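Local coordinates for protein protease inhibitor SGPI-1 (Schistocerca gregaria, PDB 2XTT) that inhibits serine proteases of the trypsin and chymotrypsin type in vitro, as a small disulfide-bonded pacifastin domain cut from a longer protein, at residues A[12-17]-A[28-33]. Sequence-based numbering, arbitrary orientation.
Sequences QDCNTC and TRMGCP. Unlike the reference sequence in segment 28-33: Met30 (reference Lys).
Asn15 OD1 is gripped by two donors from the segment 28-33: the hydroxyl of Thr28, whose OG1 lies 2.7 Å from it, and the backbone of Met30, whose N stands 2.9 Å from OD1. Both approach from beside the C=O bond, somewhat tilted from the carbonyl plane. The other half of the same amide donates: Asn15 ND2 reaches Met30 O at 2.9 Å, with the N-H almost straight (174°). Asparagine suits this buried place because one flat group accepts and donates at once, bracing the backbone of Met30 through both its N and its O. The first torsion puts CG anti to the carbonyl carbon, beside the backbone N (chi1 -75°), and the three bonds fix the turn of the amide. Thr28 OG1 donates a hydrogen bond to the amide oxygen and accepts one from a water that in turn accepts from Thr16 N.

Arg29 and Met30 flank the reactive bond of this pacifastin domain, Met30 differing from the natural lysine; the backbone of Met30, on one side of that bond, is held by the amide.

The disulfide Cys14–Cys32 ties down the far end of the loop covalently, its chi3 of -83° close to the relaxed value. Beside it Asp13 OD2 comes within 3.2 Å of Cys32 CB, and two waters bridge the carboxylate to Pro33 O. Asp13 occupies a type II' turn from Gln12 to Asn15, which joins strands 9-12 and 15-19.

At the other end, Thr28 N donates to Thr16 O (3.1 Å), a link between antiparallel strands 15-19 and 25-28. From there the loop leaves the three-stranded sheet for the chain of another protein: Arg29 NH2 forms a salt bridge with an acidic side chain of that protein and a hydrogen bond with its backbone, and Thr28 continues the sheet by antiparallel pairing with one of its strands.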
loop_
_atom_site.group_PDB
_atom_site.type_symbol
_atom_site.label_atom_id
_atom_site.label_comp_id
_atom_site.label_asym_id
_atom_site.label_seq_id
_atom_site.Cartn_x
_atom_site.Cartn_y
_atom_site.Cartn_z
ATOM N N GLN A 12 9.235 9.906 -11.161
ATOM C CA GLN A 12 10.441 9.825 -10.325
ATOM C C GLN A 12 10.771 8.357 -10.285
ATOM O O GLN A 12 10.088 7.536 -9.670
ATOM C CB GLN A 12 10.301 10.418 -8.947
ATOM C CG GLN A 12 10.210 11.913 -9.043
ATOM C CD GLN A 12 10.372 12.529 -7.695
ATOM O OE1 GLN A 12 9.714 12.182 -6.745
ATOM N NE2 GLN A 12 11.235 13.506 -7.627
ATOM N N ASP A 13 11.810 8.089 -11.014
ATOM C CA ASP A 13 12.200 6.675 -11.246
ATOM C C ASP A 13 11.013 6.027 -11.897
ATOM O O ASP A 13 10.543 6.467 -12.915
ATOM C CB ASP A 13 12.820 6.029 -10.026
ATOM C CG ASP A 13 13.567 4.756 -10.346
ATOM O OD1 ASP A 13 13.597 4.235 -11.500
ATOM O OD2 ASP A 13 14.090 4.186 -9.359
ATOM N N CYS A 14 10.479 4.967 -11.309
ATOM C CA CYS A 14 9.371 4.268 -11.900
ATOM C C CYS A 14 7.996 4.694 -11.395
ATOM O O CYS A 14 6.980 4.167 -11.876
ATOM C CB CYS A 14 9.553 2.756 -11.687
ATOM S SG CYS A 14 9.187 2.133 -10.039
ATOM N N ASN A 15 7.928 5.641 -10.451
ATOM C CA ASN A 15 6.624 6.113 -9.984
ATOM C C ASN A 15 6.144 7.297 -10.791
ATOM O O ASN A 15 6.927 8.212 -11.103
ATOM C CB ASN A 15 6.693 6.559 -8.514
ATOM C CG ASN A 15 6.770 5.324 -7.602
ATOM O OD1 ASN A 15 5.757 4.600 -7.524
ATOM N ND2 ASN A 15 7.880 5.068 -7.000
ATOM N N THR A 16 4.873 7.263 -11.064
ATOM C CA THR A 16 4.207 8.403 -11.687
ATOM C C THR A 16 3.818 9.431 -10.641
ATOM O O THR A 16 3.434 9.113 -9.518
ATOM C CB THR A 16 3.001 7.965 -12.472
ATOM O OG1 THR A 16 2.054 7.340 -11.518
ATOM C CG2 THR A 16 3.394 6.926 -13.507
ATOM N N CYS A 17 3.895 10.693 -11.056
ATOM C CA CYS A 17 3.644 11.852 -10.224
ATOM C C CYS A 17 2.688 12.802 -10.988
ATOM O O CYS A 17 2.747 12.928 -12.201
ATOM C CB CYS A 17 4.922 12.594 -9.847
ATOM S SG CYS A 17 6.240 11.551 -9.160
ATOM N N THR A 28 3.026 8.048 -6.649
ATOM C CA THR A 28 2.775 6.727 -6.134
ATOM C C THR A 28 3.982 6.227 -5.381
ATOM O O THR A 28 5.083 6.771 -5.461
ATOM C CB THR A 28 2.410 5.738 -7.270
ATOM O OG1 THR A 28 3.417 5.733 -8.263
ATOM C CG2 THR A 28 1.099 6.143 -7.919
ATOM N N ARG A 29 3.793 5.119 -4.628
ATOM C CA ARG A 29 4.711 4.645 -3.644
ATOM C C ARG A 29 5.289 3.227 -3.915
ATOM O O ARG A 29 5.540 2.466 -2.990
ATOM C CB ARG A 29 4.115 4.782 -2.244
ATOM C CG ARG A 29 4.101 6.272 -1.797
ATOM C CD ARG A 29 3.343 6.526 -0.506
ATOM N NE ARG A 29 3.566 7.925 -0.137
ATOM C CZ ARG A 29 3.222 8.449 1.035
ATOM N NH1 ARG A 29 2.526 7.747 1.916
ATOM N NH2 ARG A 29 3.563 9.717 1.321
ATOM N N MET A 30 5.523 2.889 -5.186
ATOM C CA MET A 30 6.148 1.601 -5.494
ATOM C C MET A 30 7.645 1.623 -5.416
ATOM O O MET A 30 8.293 2.669 -5.476
ATOM C CB MET A 30 5.990 1.401 -7.011
ATOM C CG MET A 30 4.592 1.273 -7.471
ATOM S SD MET A 30 4.532 0.757 -9.169
ATOM C CE MET A 30 5.255 1.948 -10.195
ATOM N N GLY A 31 8.204 0.429 -5.288
ATOM C CA GLY A 31 9.655 0.201 -5.529
ATOM C C GLY A 31 9.957 0.002 -6.950
ATOM O O GLY A 31 9.068 -0.297 -7.794
ATOM N N CYS A 32 11.236 0.197 -7.324
ATOM C CA CYS A 32 11.650 0.267 -8.702
ATOM C C CYS A 32 12.854 -0.627 -8.991
ATOM O O CYS A 32 13.572 -1.008 -8.059
ATOM C CB CYS A 32 12.008 1.733 -9.062
ATOM S SG CYS A 32 10.638 2.878 -8.837
ATOM N N PRO A 33 13.107 -0.925 -10.257
ATOM C CA PRO A 33 14.289 -1.764 -10.556
ATOM C C PRO A 33 15.541 -1.141 -10.042
ATOM O O PRO A 33 15.665 0.112 -10.043
ATOM C CB PRO A 33 14.301 -1.789 -12.085
ATOM C CG PRO A 33 12.861 -1.588 -12.491
ATOM C CD PRO A 33 12.345 -0.623 -11.468
HETATM O O HOH W 1 14.645 1.771 -12.032
HETATM O O HOH W 2 15.782 2.391 -8.563
HETATM O O HOH W 3 2.933 4.886 -10.835
#